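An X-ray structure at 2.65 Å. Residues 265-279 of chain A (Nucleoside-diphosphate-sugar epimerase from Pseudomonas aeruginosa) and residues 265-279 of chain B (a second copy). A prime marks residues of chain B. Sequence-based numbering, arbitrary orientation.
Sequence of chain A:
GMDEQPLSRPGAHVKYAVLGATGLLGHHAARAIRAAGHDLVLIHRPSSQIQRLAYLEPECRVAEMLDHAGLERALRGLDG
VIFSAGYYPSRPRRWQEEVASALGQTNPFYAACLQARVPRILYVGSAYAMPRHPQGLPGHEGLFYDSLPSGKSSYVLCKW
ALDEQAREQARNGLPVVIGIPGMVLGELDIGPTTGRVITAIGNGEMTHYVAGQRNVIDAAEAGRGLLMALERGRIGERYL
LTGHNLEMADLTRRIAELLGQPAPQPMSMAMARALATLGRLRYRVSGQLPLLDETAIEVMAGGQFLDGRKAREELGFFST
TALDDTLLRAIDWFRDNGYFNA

Chain A 265-279: QPMSMAMARALATLG
Chain B 265-279: QPMSMAMARALATLG

Two copies of one segment meet across an exact two-fold axis, so every contact occurs twice, except those a residue makes with its own mate. In each, an extended run beginning at Gln265 leads through Ser268 into a helix, clear from Ala270 on with phi/psi near -65/-36, that continues beyond Gly279. The helix axes approach to 10.4 Å and cross at -85°; Ala272 CA lies 7.0 Å from Leu275′ CA, and Met267 CA 7.6 Å from Met271′ CA. No hydrogen bond spans the contact. Apolar packing holds it, burying 547 Å² in total, most of it on Leu275, Met271 and Met267, whose CA-to-CB bonds all point toward the partner.

Leu275 (chi1 -87°, chi2 174°) meets its own mate at the axis. The modelled separation of Leu275 CD1 from Leu275′ CD1, 2.5 Å, is too short to be taken literally, but the two side chains clearly adjoin. Leu275 CD1 also rests 3.6 Å from Ala272′ CA; the CA-to-CB bond of Ala272′ points sideways, and alanine's lone methyl takes little room where the leucine lies close to the backbone.

Met271, one helical turn earlier, is flexible and unbranched, and its chi1 of -141° and chi2 of 146° fall between the usual wells, with chi3 near t at -159°. Met271 SD lies 4.2 Å from Met271′ SD, while its methyl reaches the opposing extended segment: Met271 CE is 3.4 Å from both Met267′ CG and Pro266′ O.

Met267 (phi/psi -130/130; t, t, p) is buried, and its long, unbranched apolar side chain suits a site packed against the partner's leucines. Its methyl neighbours Leu275′, again modelled too close, and Met267 CE lies 4.5 Å from Leu278′ CD2.

Two hydroxyls serve the helix itself. Ser268 (chi1 171°) is the N-cap: its OG accepts a weak bond from Ala270 N at 3.2 Å. Thr277 OG1 donates to Arg273 O at 2.8 Å, and the CA-to-CB bond of Arg273 points away from the partner.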

# COMPACT_ATOMS: atom_id res chain seq x y z
N GLN A 265 -9.52 20.25 5.95
CA GLN A 265 -9.88 20.86 4.69
C GLN A 265 -10.20 19.80 3.65
O GLN A 265 -9.70 18.68 3.72
CB GLN A 265 -8.75 21.77 4.21
CG GLN A 265 -8.22 22.79 5.25
CD GLN A 265 -9.30 23.78 5.78
OE1 GLN A 265 -10.50 23.63 5.53
NE2 GLN A 265 -8.84 24.80 6.51
N PRO A 266 -11.06 20.15 2.68
CA PRO A 266 -11.45 19.18 1.68
C PRO A 266 -10.30 18.85 0.78
O PRO A 266 -9.44 19.68 0.54
CB PRO A 266 -12.55 19.88 0.88
CG PRO A 266 -12.68 21.24 1.43
CD PRO A 266 -11.54 21.50 2.34
N MET A 267 -10.30 17.62 0.30
CA MET A 267 -9.30 17.20 -0.63
C MET A 267 -10.01 16.55 -1.78
O MET A 267 -10.86 15.69 -1.59
CB MET A 267 -8.37 16.21 0.05
CG MET A 267 -7.10 15.98 -0.73
SD MET A 267 -6.16 14.69 0.06
CE MET A 267 -7.26 13.31 -0.24
N SER A 268 -9.65 16.99 -2.98
CA SER A 268 -10.29 16.56 -4.22
C SER A 268 -10.21 15.05 -4.42
O SER A 268 -9.30 14.39 -3.92
CB SER A 268 -9.63 17.28 -5.41
OG SER A 268 -10.06 16.75 -6.64
N MET A 269 -11.18 14.51 -5.13
CA MET A 269 -11.18 13.10 -5.45
C MET A 269 -10.10 12.80 -6.47
O MET A 269 -9.42 11.77 -6.39
CB MET A 269 -12.54 12.68 -6.02
CG MET A 269 -12.69 11.17 -6.20
SD MET A 269 -12.46 10.31 -4.64
CE MET A 269 -13.87 10.99 -3.76
N ALA A 270 -9.95 13.70 -7.44
CA ALA A 270 -8.89 13.61 -8.44
C ALA A 270 -7.50 13.64 -7.79
O ALA A 270 -6.57 12.95 -8.24
CB ALA A 270 -9.02 14.73 -9.45
N MET A 271 -7.36 14.44 -6.72
CA MET A 271 -6.09 14.58 -6.02
C MET A 271 -5.77 13.34 -5.22
O MET A 271 -4.62 13.14 -4.84
CB MET A 271 -6.13 15.80 -5.11
CG MET A 271 -4.83 16.59 -5.06
SD MET A 271 -5.16 18.36 -4.85
CE MET A 271 -3.66 19.15 -5.44
N ALA A 272 -6.78 12.53 -4.94
CA ALA A 272 -6.61 11.24 -4.27
C ALA A 272 -6.09 10.18 -5.23
O ALA A 272 -5.16 9.45 -4.91
CB ALA A 272 -7.92 10.78 -3.65
N ARG A 273 -6.69 10.11 -6.41
CA ARG A 273 -6.21 9.20 -7.47
C ARG A 273 -4.83 9.58 -7.98
O ARG A 273 -4.02 8.71 -8.30
CB ARG A 273 -7.19 9.16 -8.64
CG ARG A 273 -8.40 8.28 -8.38
CD ARG A 273 -9.61 8.72 -9.18
NE ARG A 273 -10.82 8.08 -8.65
CZ ARG A 273 -12.06 8.44 -8.96
NH1 ARG A 273 -12.30 9.44 -9.81
NH2 ARG A 273 -13.08 7.79 -8.40
N ALA A 274 -4.57 10.89 -8.07
CA ALA A 274 -3.27 11.39 -8.49
C ALA A 274 -2.13 10.98 -7.54
O ALA A 274 -0.98 10.92 -7.96
CB ALA A 274 -3.30 12.90 -8.66
N LEU A 275 -2.46 10.70 -6.27
CA LEU A 275 -1.48 10.14 -5.33
C LEU A 275 -1.36 8.64 -5.50
O LEU A 275 -0.26 8.10 -5.50
CB LEU A 275 -1.86 10.45 -3.87
CG LEU A 275 -1.32 11.80 -3.38
CD1 LEU A 275 -1.82 12.16 -2.01
CD2 LEU A 275 0.20 11.78 -3.37
N ALA A 276 -2.50 7.97 -5.65
CA ALA A 276 -2.50 6.56 -5.99
C ALA A 276 -1.61 6.30 -7.22
O ALA A 276 -0.91 5.29 -7.28
CB ALA A 276 -3.90 6.10 -6.24
N THR A 277 -1.65 7.23 -8.18
CA THR A 277 -0.89 7.15 -9.44
C THR A 277 0.60 7.44 -9.27
O THR A 277 1.44 6.83 -9.94
CB THR A 277 -1.48 8.14 -10.49
OG1 THR A 277 -2.86 7.82 -10.74
CG2 THR A 277 -0.71 8.11 -11.80
N LEU A 278 0.93 8.40 -8.41
CA LEU A 278 2.33 8.63 -8.04
C LEU A 278 2.90 7.40 -7.31
O LEU A 278 4.08 7.08 -7.47
CB LEU A 278 2.47 9.88 -7.16
CG LEU A 278 2.64 11.22 -7.89
CD1 LEU A 278 1.56 11.45 -8.94
CD2 LEU A 278 2.67 12.37 -6.88
N GLY A 279 2.05 6.73 -6.53
CA GLY A 279 2.40 5.45 -5.91
C GLY A 279 2.92 4.43 -6.91
O GLY A 279 4.02 3.90 -6.73
N GLN B 265 -0.74 19.79 -11.99
CA GLN B 265 -0.80 20.82 -10.99
C GLN B 265 -0.09 20.37 -9.72
O GLN B 265 0.00 19.18 -9.44
CB GLN B 265 -2.26 21.18 -10.69
CG GLN B 265 -3.12 21.50 -11.94
CD GLN B 265 -2.61 22.69 -12.79
OE1 GLN B 265 -1.49 23.20 -12.60
NE2 GLN B 265 -3.44 23.13 -13.74
N PRO B 266 0.43 21.34 -8.94
CA PRO B 266 1.16 20.99 -7.75
C PRO B 266 0.24 20.42 -6.71
O PRO B 266 -0.92 20.78 -6.65
CB PRO B 266 1.74 22.32 -7.25
CG PRO B 266 1.26 23.36 -8.16
CD PRO B 266 0.19 22.79 -9.03
N MET B 267 0.78 19.52 -5.91
CA MET B 267 0.04 18.96 -4.83
C MET B 267 0.89 19.07 -3.60
O MET B 267 2.05 18.70 -3.60
CB MET B 267 -0.27 17.51 -5.14
CG MET B 267 -1.33 16.93 -4.24
SD MET B 267 -1.50 15.18 -4.57
CE MET B 267 0.10 14.63 -3.98
N SER B 268 0.28 19.60 -2.55
CA SER B 268 0.95 19.88 -1.28
C SER B 268 1.58 18.63 -0.67
O SER B 268 1.12 17.51 -0.90
CB SER B 268 -0.05 20.50 -0.29
OG SER B 268 0.49 20.61 1.00
N MET B 269 2.64 18.84 0.09
CA MET B 269 3.28 17.74 0.79
C MET B 269 2.39 17.27 1.93
O MET B 269 2.28 16.07 2.18
CB MET B 269 4.63 18.19 1.36
CG MET B 269 5.46 17.05 1.94
SD MET B 269 5.78 15.79 0.70
CE MET B 269 6.76 16.78 -0.44
N ALA B 270 1.77 18.22 2.62
CA ALA B 270 0.81 17.92 3.68
C ALA B 270 -0.38 17.12 3.14
O ALA B 270 -0.90 16.23 3.83
CB ALA B 270 0.33 19.21 4.33
N MET B 271 -0.80 17.42 1.91
CA MET B 271 -1.94 16.75 1.29
C MET B 271 -1.58 15.34 0.88
O MET B 271 -2.47 14.53 0.66
CB MET B 271 -2.41 17.53 0.08
CG MET B 271 -3.92 17.57 -0.09
SD MET B 271 -4.45 19.15 -0.82
CE MET B 271 -6.19 19.27 -0.36
N ALA B 272 -0.29 15.05 0.77
CA ALA B 272 0.22 13.71 0.50
C ALA B 272 0.19 12.85 1.75
O ALA B 272 -0.25 11.71 1.72
CB ALA B 272 1.63 13.77 -0.06
N ARG B 273 0.67 13.40 2.86
CA ARG B 273 0.60 12.71 4.16
C ARG B 273 -0.83 12.51 4.64
O ARG B 273 -1.15 11.49 5.25
CB ARG B 273 1.40 13.46 5.23
CG ARG B 273 2.89 13.21 5.13
CD ARG B 273 3.69 14.37 5.70
NE ARG B 273 5.09 14.26 5.28
CZ ARG B 273 6.00 15.23 5.38
NH1 ARG B 273 5.68 16.42 5.91
NH2 ARG B 273 7.24 15.01 4.96
N ALA B 274 -1.68 13.51 4.38
CA ALA B 274 -3.09 13.43 4.74
C ALA B 274 -3.83 12.29 4.02
O ALA B 274 -4.85 11.82 4.52
CB ALA B 274 -3.79 14.76 4.49
N LEU B 275 -3.32 11.85 2.87
CA LEU B 275 -3.85 10.67 2.19
C LEU B 275 -3.26 9.40 2.78
O LEU B 275 -3.98 8.43 3.00
CB LEU B 275 -3.56 10.70 0.68
CG LEU B 275 -4.63 11.44 -0.13
CD1 LEU B 275 -4.27 11.60 -1.58
CD2 LEU B 275 -5.97 10.71 -0.02
N ALA B 276 -1.96 9.42 3.03
CA ALA B 276 -1.32 8.33 3.74
C ALA B 276 -2.06 8.04 5.06
O ALA B 276 -2.21 6.88 5.44
CB ALA B 276 0.12 8.68 4.01
N THR B 277 -2.53 9.10 5.71
CA THR B 277 -3.25 9.03 6.99
C THR B 277 -4.69 8.52 6.86
O THR B 277 -5.19 7.80 7.73
CB THR B 277 -3.27 10.43 7.69
OG1 THR B 277 -1.93 10.88 7.91
CG2 THR B 277 -4.04 10.40 9.01
N LEU B 278 -5.38 8.93 5.80
CA LEU B 278 -6.69 8.36 5.47
C LEU B 278 -6.55 6.86 5.16
O LEU B 278 -7.45 6.08 5.48
CB LEU B 278 -7.33 9.10 4.30
CG LEU B 278 -8.16 10.35 4.63
CD1 LEU B 278 -7.40 11.34 5.50
CD2 LEU B 278 -8.66 11.01 3.35
N GLY B 279 -5.43 6.48 4.54
CA GLY B 279 -5.10 5.07 4.32
C GLY B 279 -5.15 4.25 5.60
O GLY B 279 -5.84 3.24 5.66